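Local coordinates for protein 4-oxalocrotonate decarboxylase NahK (Pseudomonas putida, PDB 5D2K) that catalyses the metal-assisted decarboxylation of (3E)-2-oxohex-3-enedioate to 2-oxopent-4-enoate and carbon dioxide, a step in naphthalene degradation, at residues Glu23-Leu27 / Asn28-Ile32; Ile32-Val35 / Thr36-Phe39; Gln51-Ile54 / Arg55-Glu59; Gly89-Ala92 / Asp93-Val97. The protein carries 1 engineered substitution. One frame throughout, in Å; residues are numbered along the deposited sequence.

Contact 1 of 4, residues Glu23-Leu27 / Asn28-Ile32; sequences ENAEL and NVHDI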
loop_
_atom_site.group_PDB
_atom_site.type_symbol
_atom_site.label_atom_id
_atom_site.label_comp_id
_atom_site.label_asym_id
_atom_site.label_seq_id
_atom_site.Cartn_x
_atom_site.Cartn_y
_atom_site.Cartn_z
ATOM N N GLU A 23 15.310 -6.015 1.333
ATOM C CA GLU A 23 14.516 -7.061 0.690
ATOM C C GLU A 23 14.671 -8.409 1.396
ATOM O O GLU A 23 13.696 -9.163 1.544
ATOM C CB GLU A 23 14.879 -7.215 -0.784
ATOM C CG GLU A 23 13.877 -8.161 -1.447
ATOM C CD GLU A 23 14.241 -8.556 -2.859
ATOM O OE1 GLU A 23 15.438 -8.787 -3.146
ATOM O OE2 GLU A 23 13.326 -8.655 -3.695
ATOM N N ASN A 24 15.889 -8.718 1.845
ATOM C CA ASN A 24 16.115 -10.005 2.499
ATOM C C ASN A 24 15.310 -10.145 3.787
ATOM O O ASN A 24 14.905 -11.249 4.152
ATOM C CB ASN A 24 17.617 -10.221 2.778
ATOM C CG ASN A 24 18.362 -10.709 1.562
ATOM O OD1 ASN A 24 17.762 -11.152 0.593
ATOM N ND2 ASN A 24 19.689 -10.666 1.625
ATOM N N ALA A 25 15.056 -9.032 4.472
ATOM C CA ALA A 25 14.224 -9.074 5.672
ATOM C C ALA A 25 12.791 -9.528 5.332
ATOM O O ALA A 25 12.177 -10.294 6.069
ATOM C CB ALA A 25 14.221 -7.705 6.364
ATOM N N GLU A 26 12.267 -9.069 4.201
ATOM C CA GLU A 26 10.963 -9.529 3.749
ATOM C C GLU A 26 10.988 -11.002 3.321
ATOM O O GLU A 26 10.160 -11.819 3.767
ATOM C CB GLU A 26 10.487 -8.651 2.588
ATOM C CG GLU A 26 9.155 -9.083 1.988
ATOM C CD GLU A 26 9.239 -9.432 0.506
ATOM O OE1 GLU A 26 10.155 -8.950 -0.202
ATOM O OE2 GLU A 26 8.351 -10.199 0.056
ATOM N N LEU A 27 11.930 -11.334 2.438
ATOM C CA LEU A 27 12.010 -12.684 1.879
ATOM C C LEU A 27 12.344 -13.753 2.916
ATOM O O LEU A 27 11.982 -14.918 2.746
ATOM C CB LEU A 27 13.049 -12.724 0.759
ATOM C CG LEU A 27 12.710 -11.838 -0.433
ATOM C CD1 LEU A 27 13.848 -11.901 -1.433
ATOM C CD2 LEU A 27 11.409 -12.312 -1.055
ATOM N N ASN A 28 13.033 -13.361 3.983
ATOM C CA ASN A 28 13.442 -14.323 4.999
ATOM C C ASN A 28 12.809 -14.090 6.367
ATOM O O ASN A 28 13.214 -14.688 7.368
ATOM C CB ASN A 28 14.970 -14.325 5.090
ATOM C CG ASN A 28 15.611 -14.765 3.786
ATOM O OD1 ASN A 28 15.722 -15.962 3.516
ATOM N ND2 ASN A 28 16.000 -13.805 2.952
ATOM N N VAL A 29 11.780 -13.239 6.391
ATOM C CA VAL A 29 10.867 -13.104 7.522
ATOM C C VAL A 29 11.586 -12.772 8.841
ATOM O O VAL A 29 11.537 -13.543 9.815
ATOM C CB VAL A 29 10.011 -14.395 7.706
ATOM C CG1 VAL A 29 8.772 -14.092 8.532
ATOM C CG2 VAL A 29 9.606 -14.995 6.354
ATOM N N HIS A 30 12.262 -11.623 8.869
ATOM C CA HIS A 30 12.842 -11.122 10.116
ATOM C C HIS A 30 12.870 -9.616 10.097
ATOM O O HIS A 30 12.902 -9.006 9.015
ATOM C CB HIS A 30 14.257 -11.680 10.339
ATOM C CG HIS A 30 15.255 -11.256 9.300
ATOM N ND1 HIS A 30 15.889 -10.030 9.326
ATOM C CD2 HIS A 30 15.738 -11.905 8.214
ATOM C CE1 HIS A 30 16.711 -9.939 8.295
ATOM N NE2 HIS A 30 16.643 -11.067 7.606
ATOM N N ASP A 31 12.880 -9.000 11.276
ATOM C CA ASP A 31 12.968 -7.551 11.305
ATOM C C ASP A 31 14.426 -7.082 11.236
ATOM O O ASP A 31 15.369 -7.887 11.305
ATOM C CB ASP A 31 12.219 -6.957 12.527
ATOM C CG ASP A 31 12.756 -7.428 13.875
ATOM O OD1 ASP A 31 13.969 -7.666 14.004
ATOM O OD2 ASP A 31 11.942 -7.526 14.826
ATOM N N ILE A 32 14.589 -5.783 11.018
ATOM C CA ILE A 32 15.889 -5.134 10.951
ATOM C C ILE A 32 15.784 -3.785 11.647
ATOM O O ILE A 32 14.678 -3.302 11.931
ATOM C CB ILE A 32 16.376 -4.917 9.499
ATOM C CG1 ILE A 32 15.318 -4.151 8.696
ATOM C CG2 ILE A 32 16.729 -6.251 8.838
ATOM C CD1 ILE A 32 15.796 -3.724 7.318
#
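Ala-25 and His-30 meet where a Schellman motif closes helix 12-27. Its defining pair of backbone bonds is present: His-30 N donates to Ala-25 O at 3.1 Å, and Val-29 N reaches Glu-26 O in a weaker bond of 3.4 Å. Val-29, with positive phi (56°), is the C-prime residue that turns the chain out of the helix. The His-30 ring then folds back over the last turn, and Ala-25 CA sits over one of its faces in a CH-pi contact, 3.8 Å from the ring centroid. The ring is brought there by chi1 of 64°, which places CG between the backbone N and the carbonyl carbon. Its rotation is fixed by ND1, which donates almost straight to Asp-31 O within the ring plane. Farther along, Ile-32 CG2 packs on Ala-25 CB, while Ile-32 also touches Tyr-153 and helix 12-27 at His-21 and Ile-22. The polar side chains Asn-24 and Asn-28 run alongside each other and point the same way, but their amide planes stand 79° apart. Rather than pairing amide to amide, Asn-28 turns its ND2 to the backbone of Asn-24. Asn-24 O therefore accepts two donors: Asn-28 N at 2.8 Å, tilted from the carbonyl plane, and Asn-28 ND2 at 3.0 Å, in that plane and on a lone pair.

Contact 2 of 4, residues Ile32-Val35 / Thr36-Phe39; sequences IGKV and TNDF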
loop_
_atom_site.group_PDB
_atom_site.type_symbol
_atom_site.label_atom_id
_atom_site.label_comp_id
_atom_site.label_asym_id
_atom_site.label_seq_id
_atom_site.Cartn_x
_atom_site.Cartn_y
_atom_site.Cartn_z
ATOM N N ILE A 32 14.589 -5.783 11.018
ATOM C CA ILE A 32 15.889 -5.134 10.951
ATOM C C ILE A 32 15.784 -3.785 11.647
ATOM O O ILE A 32 14.678 -3.302 11.931
ATOM C CB ILE A 32 16.376 -4.917 9.499
ATOM C CG1 ILE A 32 15.318 -4.151 8.696
ATOM C CG2 ILE A 32 16.729 -6.251 8.838
ATOM C CD1 ILE A 32 15.796 -3.724 7.318
ATOM N N GLY A 33 16.934 -3.183 11.936
ATOM C CA GLY A 33 16.953 -1.840 12.482
ATOM C C GLY A 33 16.586 -0.822 11.421
ATOM O O GLY A 33 16.805 -1.067 10.226
ATOM N N LYS A 34 16.028 0.313 11.844
ATOM C CA LYS A 34 15.754 1.439 10.940
ATOM C C LYS A 34 17.017 1.786 10.180
ATOM O O LYS A 34 18.068 1.953 10.790
ATOM C CB LYS A 34 15.275 2.674 11.707
ATOM C CG LYS A 34 13.810 2.686 12.088
ATOM C CD LYS A 34 13.433 4.024 12.709
ATOM C CE LYS A 34 14.360 4.373 13.865
ATOM N NZ LYS A 34 13.882 5.558 14.632
ATOM N N VAL A 35 16.941 1.894 8.859
ATOM C CA VAL A 35 18.175 2.085 8.104
ATOM C C VAL A 35 18.729 3.500 8.301
ATOM O O VAL A 35 19.917 3.729 8.109
ATOM C CB VAL A 35 17.993 1.778 6.598
ATOM C CG1 VAL A 35 17.828 0.270 6.394
ATOM C CG2 VAL A 35 16.821 2.558 6.001
ATOM N N THR A 36 17.885 4.432 8.727
ATOM C CA THR A 36 18.363 5.780 9.016
ATOM C C THR A 36 19.224 5.826 10.283
ATOM O O THR A 36 19.880 6.830 10.547
ATOM C CB THR A 36 17.204 6.768 9.159
ATOM O OG1 THR A 36 16.267 6.278 10.127
ATOM C CG2 THR A 36 16.489 6.948 7.819
ATOM N N ASN A 37 19.230 4.758 11.074
ATOM C CA ASN A 37 20.191 4.681 12.177
ATOM C C ASN A 37 21.622 4.640 11.645
ATOM O O ASN A 37 22.511 5.299 12.183
ATOM C CB ASN A 37 19.931 3.455 13.059
ATOM C CG ASN A 37 18.741 3.627 13.985
ATOM O OD1 ASN A 37 18.120 4.692 14.048
ATOM N ND2 ASN A 37 18.410 2.564 14.710
ATOM N N ASP A 38 21.839 3.865 10.587
ATOM C CA ASP A 38 23.160 3.744 9.974
ATOM C C ASP A 38 23.429 4.861 8.958
ATOM O O ASP A 38 24.579 5.221 8.712
ATOM C CB ASP A 38 23.312 2.377 9.296
ATOM C CG ASP A 38 23.846 1.298 10.238
ATOM O OD1 ASP A 38 23.980 1.551 11.459
ATOM O OD2 ASP A 38 24.127 0.186 9.750
ATOM N N PHE A 39 22.367 5.388 8.355
ATOM C CA PHE A 39 22.478 6.492 7.403
ATOM C C PHE A 39 21.563 7.645 7.797
ATOM O O PHE A 39 20.524 7.852 7.175
ATOM C CB PHE A 39 22.140 6.018 5.985
ATOM C CG PHE A 39 23.089 4.988 5.456
ATOM C CD1 PHE A 39 24.298 5.363 4.895
ATOM C CD2 PHE A 39 22.778 3.644 5.527
ATOM C CE1 PHE A 39 25.175 4.415 4.411
ATOM C CE2 PHE A 39 23.651 2.690 5.038
ATOM C CZ PHE A 39 24.850 3.074 4.484
#
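The short, weakly bonded helix 35-38 starts where Lys-34 and Val-35 offer their carbonyls to the residues that follow. Lys-34 O accepts Asn-37 N at 3.0 Å, an i to i+3 bond. Val-35 O takes Phe-39 N at 3.0 Å, an i to i+4 bond, and a weak second bond from Asp-38 N. The side chains add a looser layer. Those of Lys-34 and Asn-37 pass at a slant, with Lys-34 CE 3.8 Å from Asn-37 OD1; the lysine chain bends at chi3 (-53°), which swings CE over beside the amide. The Phe-39 ring presents its edge to Val-35 O, with CD2 3.9 Å from that oxygen. Val-35 is the buried member; its side chain packs on Ile-22 of helix 12-27, Met-42 and Tyr-153. Thr-36 OG1 hydrogen-bonds to Asp-159, tying the turn to the chain just before helix 160-165, and Phe-39 lies on Gln-14 of helix 12-27. The mixture of i+3 and i+4 bonds over so few residues is that of a single helical turn, here joining the loop after helix 12-27 to the chain that leads to helix 44-60.

Contact 3 of 4, residues Gln51-Ile54 / Arg55-Glu59; sequences QWEI and RRRKE. With EDO (1,2-ethanediol), chain E.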
loop_
_atom_site.group_PDB
_atom_site.type_symbol
_atom_site.label_atom_id
_atom_site.label_comp_id
_atom_site.label_asym_id
_atom_site.label_seq_id
_atom_site.Cartn_x
_atom_site.Cartn_y
_atom_site.Cartn_z
ATOM N N GLN A 51 13.894 1.771 -2.815
ATOM C CA GLN A 51 12.640 1.091 -3.129
ATOM C C GLN A 51 12.572 0.631 -4.584
ATOM O O GLN A 51 12.182 -0.512 -4.869
ATOM C CB GLN A 51 11.436 1.994 -2.838
ATOM C CG GLN A 51 10.107 1.240 -3.004
ATOM C CD GLN A 51 8.901 2.153 -2.990
ATOM O OE1 GLN A 51 8.233 2.332 -4.014
ATOM N NE2 GLN A 51 8.593 2.715 -1.825
ATOM N N TRP A 52 12.945 1.515 -5.513
ATOM C CA TRP A 52 12.879 1.151 -6.920
ATOM C C TRP A 52 13.940 0.104 -7.278
ATOM O O TRP A 52 13.761 -0.670 -8.218
ATOM C CB TRP A 52 13.014 2.390 -7.820
ATOM C CG TRP A 52 11.755 3.219 -7.923
ATOM C CD1 TRP A 52 11.342 4.179 -7.054
ATOM C CD2 TRP A 52 10.762 3.165 -8.967
ATOM N NE1 TRP A 52 10.154 4.734 -7.484
ATOM C CE2 TRP A 52 9.776 4.123 -8.653
ATOM C CE3 TRP A 52 10.612 2.392 -10.127
ATOM C CZ2 TRP A 52 8.652 4.339 -9.461
ATOM C CZ3 TRP A 52 9.495 2.609 -10.935
ATOM C CH2 TRP A 52 8.529 3.571 -10.591
ATOM N N GLU A 53 15.034 0.053 -6.518
ATOM C CA GLU A 53 16.012 -1.004 -6.730
ATOM C C GLU A 53 15.462 -2.343 -6.239
ATOM O O GLU A 53 15.707 -3.369 -6.862
ATOM C CB GLU A 53 17.344 -0.670 -6.048
ATOM C CG GLU A 53 18.381 -1.793 -6.047
ATOM C CD GLU A 53 18.800 -2.322 -7.409
ATOM O OE1 GLU A 53 18.537 -1.683 -8.459
ATOM O OE2 GLU A 53 19.428 -3.410 -7.415
ATOM N N ILE A 54 14.703 -2.340 -5.146
ATOM C CA ILE A 54 14.048 -3.572 -4.708
ATOM C C ILE A 54 13.062 -4.028 -5.782
ATOM O O ILE A 54 13.006 -5.216 -6.123
ATOM C CB ILE A 54 13.330 -3.389 -3.356
ATOM C CG1 ILE A 54 14.358 -3.097 -2.247
ATOM C CG2 ILE A 54 12.540 -4.631 -3.002
ATOM C CD1 ILE A 54 13.727 -2.842 -0.878
ATOM N N ARG A 55 12.292 -3.084 -6.329
ATOM C CA ARG A 55 11.416 -3.412 -7.456
ATOM C C ARG A 55 12.189 -4.070 -8.607
ATOM O O ARG A 55 11.732 -5.075 -9.166
ATOM C CB ARG A 55 10.680 -2.159 -7.967
ATOM C CG ARG A 55 9.702 -2.467 -9.096
ATOM C CD ARG A 55 8.995 -1.224 -9.624
ATOM N NE ARG A 55 8.285 -1.541 -10.866
ATOM C CZ ARG A 55 7.183 -0.918 -11.275
ATOM N NH1 ARG A 55 6.664 0.060 -10.552
ATOM N NH2 ARG A 55 6.604 -1.282 -12.413
ATOM N N ARG A 56 13.359 -3.514 -8.948
ATOM C CA ARG A 56 14.182 -4.073 -10.009
ATOM C C ARG A 56 14.655 -5.500 -9.679
ATOM O O ARG A 56 14.634 -6.379 -10.544
ATOM C CB ARG A 56 15.393 -3.175 -10.296
ATOM C CG ARG A 56 16.116 -3.566 -11.587
ATOM C CD ARG A 56 17.593 -3.159 -11.563
ATOM N NE ARG A 56 18.294 -3.792 -10.449
ATOM C CZ ARG A 56 18.707 -5.056 -10.437
ATOM N NH1 ARG A 56 18.502 -5.845 -11.488
ATOM N NH2 ARG A 56 19.318 -5.539 -9.366
ATOM N N ARG A 57 15.059 -5.731 -8.434
ATOM C CA ARG A 57 15.464 -7.070 -8.017
ATOM C C ARG A 57 14.326 -8.071 -8.243
ATOM O O ARG A 57 14.544 -9.185 -8.725
ATOM C CB ARG A 57 15.888 -7.071 -6.544
ATOM C CG ARG A 57 17.164 -6.265 -6.262
ATOM C CD ARG A 57 17.477 -6.213 -4.755
ATOM N NE ARG A 57 17.778 -7.527 -4.186
ATOM C CZ ARG A 57 18.968 -8.125 -4.266
ATOM N NH1 ARG A 57 19.986 -7.526 -4.880
ATOM N NH2 ARG A 57 19.144 -9.324 -3.725
ATOM N N LYS A 58 13.107 -7.663 -7.902
ATOM C CA LYS A 58 11.978 -8.567 -8.040
ATOM C C LYS A 58 11.651 -8.802 -9.511
ATOM O O LYS A 58 11.388 -9.937 -9.908
ATOM C CB LYS A 58 10.752 -8.024 -7.286
ATOM C CG LYS A 58 10.955 -8.027 -5.776
ATOM C CD LYS A 58 9.632 -7.854 -5.030
ATOM C CE LYS A 58 9.840 -7.774 -3.526
ATOM N NZ LYS A 58 10.567 -8.979 -2.975
ATOM N N GLU A 59 11.680 -7.746 -10.319
ATOM C CA GLU A 59 11.440 -7.865 -11.755
ATOM C C GLU A 59 12.472 -8.775 -12.422
ATOM O O GLU A 59 12.139 -9.568 -13.311
ATOM C CB GLU A 59 11.460 -6.484 -12.421
ATOM C CG GLU A 59 10.249 -5.600 -12.107
ATOM C CD GLU A 59 10.462 -4.138 -12.497
ATOM O OE1 GLU A 59 11.631 -3.688 -12.547
ATOM O OE2 GLU A 59 9.456 -3.433 -12.748
HETATM C C1 EDO E . 3.043 -0.151 -12.461
HETATM O O1 EDO E . 3.911 -0.907 -13.312
HETATM C C2 EDO E . 3.447 1.313 -12.526
HETATM O O2 EDO E . 4.677 1.520 -11.822
HETATM O O HOH W 1 20.577 -4.704 -5.337
#
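Four successive i to i+4 backbone bonds, the first from Arg-55 N to Gln-51 O (3.0 Å) and the last from Lys-58 N to Ile-54 O, make this an unbroken alpha-helical run. On one flank Glu-53 and Arg-56 lie side by side, pointing the same way, in a bidentate salt bridge. Arg-56 grips side-on: NE meets Glu-53 OE1 at 2.9 Å and NH2 meets Glu-53 OE2 at 2.9 Å, each on the syn side. Both oxygens lie in the guanidinium plane, yet the carboxylate is turned 29° from it. The fit depends on two bends, Glu-53 at chi2 and Arg-56 at chi3 (59°), which bring the charged ends together. A water donates to Glu-53 OE2 and accepts from Arg-57 NH1, while Arg-57 NE forms a salt bridge with Glu-23 of helix 12-27. With Glu-53 cut back to an alanine, the Arg-56 guanidinium would probably lose its charge mate and become free to turn, and the water would lose one of its two protein partners. On another flank, the Trp-52 ring and Arg-55 guanidinium are nearly parallel (4°) but obliquely offset, with Trp-52 CZ3 3.8 Å from Arg-55 NH1. Arg-55 is extended, and its NH1 and NH2 hold a 1,2-ethanediol, probably from the crystallisation liquor. Helix 44-60 lies against helix 12-27, which Glu-53 and Ile-54 touch at Ala-19, and, on an adjacent side, against strands 87-92 and 65-71, where Arg-55 rests on Phe-90 and on Ile-65 and Leu-68.

Contact 4 of 4, residues Gly89-Ala92 / Asp93-Val97; sequences GFLA and DYFSV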
loop_
_atom_site.group_PDB
_atom_site.type_symbol
_atom_site.label_atom_id
_atom_site.label_comp_id
_atom_site.label_asym_id
_atom_site.label_seq_id
_atom_site.Cartn_x
_atom_site.Cartn_y
_atom_site.Cartn_z
ATOM N N GLY A 89 4.350 2.803 -2.687
ATOM C CA GLY A 89 5.186 1.628 -2.877
ATOM C C GLY A 89 4.588 0.789 -3.989
ATOM O O GLY A 89 3.558 1.155 -4.566
ATOM N N PHE A 90 5.230 -0.330 -4.314
ATOM C CA PHE A 90 4.750 -1.188 -5.397
ATOM C C PHE A 90 4.205 -2.517 -4.881
ATOM O O PHE A 90 4.500 -2.926 -3.751
ATOM C CB PHE A 90 5.879 -1.453 -6.410
ATOM C CG PHE A 90 6.994 -2.305 -5.858
ATOM C CD1 PHE A 90 6.914 -3.693 -5.896
ATOM C CD2 PHE A 90 8.105 -1.718 -5.271
ATOM C CE1 PHE A 90 7.930 -4.480 -5.364
ATOM C CE2 PHE A 90 9.119 -2.488 -4.745
ATOM C CZ PHE A 90 9.033 -3.878 -4.787
ATOM N N LEU A 91 3.424 -3.191 -5.724
ATOM C CA LEU A 91 2.832 -4.489 -5.390
ATOM C C LEU A 91 3.337 -5.577 -6.341
ATOM O O LEU A 91 3.160 -5.481 -7.566
ATOM C CB LEU A 91 1.300 -4.403 -5.449
ATOM C CG LEU A 91 0.676 -3.310 -4.582
ATOM C CD1 LEU A 91 -0.813 -3.197 -4.895
ATOM C CD2 LEU A 91 0.873 -3.614 -3.103
ATOM N N ALA A 92 3.986 -6.599 -5.789
ATOM C CA ALA A 92 4.428 -7.740 -6.589
ATOM C C ALA A 92 3.332 -8.796 -6.708
ATOM O O ALA A 92 2.450 -8.901 -5.831
ATOM C CB ALA A 92 5.685 -8.352 -5.986
ATOM N N ASP A 93 3.388 -9.599 -7.768
ATOM C CA ASP A 93 2.295 -10.536 -8.010
ATOM C C ASP A 93 2.065 -11.526 -6.855
ATOM O O ASP A 93 0.911 -11.798 -6.514
ATOM C CB ASP A 93 2.472 -11.282 -9.355
ATOM C CG ASP A 93 3.856 -11.893 -9.576
ATOM O OD1 ASP A 93 4.670 -12.073 -8.643
ATOM O OD2 ASP A 93 4.096 -12.248 -10.755
ATOM N N TYR A 94 3.125 -12.028 -6.222
ATOM C CA TYR A 94 2.933 -13.023 -5.158
ATOM C C TYR A 94 2.358 -12.400 -3.878
ATOM O O TYR A 94 2.028 -13.127 -2.932
ATOM C CB TYR A 94 4.243 -13.767 -4.847
ATOM C CG TYR A 94 5.324 -12.895 -4.241
ATOM C CD1 TYR A 94 5.423 -12.735 -2.868
ATOM C CD2 TYR A 94 6.249 -12.252 -5.045
ATOM C CE1 TYR A 94 6.417 -11.932 -2.310
ATOM C CE2 TYR A 94 7.241 -11.446 -4.501
ATOM C CZ TYR A 94 7.315 -11.296 -3.127
ATOM O OH TYR A 94 8.305 -10.509 -2.566
ATOM N N PHE A 95 2.224 -11.067 -3.845
ATOM C CA PHE A 95 1.504 -10.400 -2.743
ATOM C C PHE A 95 0.016 -10.738 -2.765
ATOM O O PHE A 95 -0.668 -10.604 -1.742
ATOM C CB PHE A 95 1.610 -8.862 -2.809
ATOM C CG PHE A 95 2.986 -8.278 -2.542
ATOM C CD1 PHE A 95 4.118 -9.069 -2.354
ATOM C CD2 PHE A 95 3.120 -6.893 -2.467
ATOM C CE1 PHE A 95 5.363 -8.476 -2.106
ATOM C CE2 PHE A 95 4.362 -6.298 -2.234
ATOM C CZ PHE A 95 5.479 -7.089 -2.054
ATOM N N SER A 96 -0.509 -11.121 -3.934
ATOM C CA SER A 96 -1.957 -11.252 -4.115
ATOM C C SER A 96 -2.554 -12.473 -3.404
ATOM O O SER A 96 -1.975 -13.561 -3.412
ATOM C CB SER A 96 -2.285 -11.299 -5.614
ATOM O OG SER A 96 -1.733 -12.463 -6.222
ATOM N N VAL A 97 -3.726 -12.261 -2.805
ATOM C CA VAL A 97 -4.488 -13.281 -2.083
ATOM C C VAL A 97 -5.928 -13.232 -2.599
ATOM O O VAL A 97 -6.486 -12.150 -2.766
ATOM C CB VAL A 97 -4.459 -13.017 -0.548
ATOM C CG1 VAL A 97 -5.255 -14.064 0.239
ATOM C CG2 VAL A 97 -3.019 -12.936 -0.041
#
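Ala-92 lies against the face of the Phe-95 ring: its CB is 4.0 Å from the ring centroid and 16° off the normal, a CH-pi contact. Ala-92 N sits over the same ring, offset toward the rim, with Phe-95 CD2 3.4 Å away. The Leu-91 and Phe-95 side chains cross at about a right angle, Leu-91 CD2 4.0 Å from Phe-95 CD2. Tyr-94 CE2 approaches Ala-92 CB obliquely at 3.8 Å. The backbone sets this up: Phe-95 N donates to Ala-92 O at 2.9 Å, the i to i+3 bond of the 3-10 turn 93-95 that links strand 87-92 to strand 96-97. With chi1 of -68°, Phe-95 CG stands beside its own backbone N, and the ring is directed back over the strand end. A serine in place of Phe-95 would probably open a gap beside Ala-92 and Leu-91 and lose the CH-pi contact to Ala-92 CB. Next to the turn, Asp-93 O receives both Ser-96 N and Ser-96 OG, the latter at 2.7 Å and nearly along the C=O axis. Farther out, Asp-93 OD2 bonds Lys-64 N, Tyr-94 OH bonds Glu-26 and Lys-58, and Phe-95 packs on Phe-173 of strand 170-175. Leu-91 packs on Lys-69 of strand 65-71, a 2-oxoglutarate-binding residue, which puts the strand end beside the ligand site.

Contacts 1 and 2 are surface contacts sharing Ile-32: one ends helix 12-27, the other forms the short helix after it, and backbone bonds dominate both. Contacts 3 and 4 are partly buried. Contact 3 carries its charged pairs along the flanks of helix 44-60, whereas contact 4, its centre about 9 Å from that of the chain, relies on aromatic and aliphatic packing at a strand end. Contacts 1, 3 and 4 converge: Lys-58 of contact 3 makes a salt bridge to Glu-26 of contact 1, and both residues probably hydrogen-bond the Tyr-94 hydroxyl of contact 4. Contact 2 touches neither contact 3 nor contact 4, its nearest atoms lying about 8 Å and 14 Å from theirs.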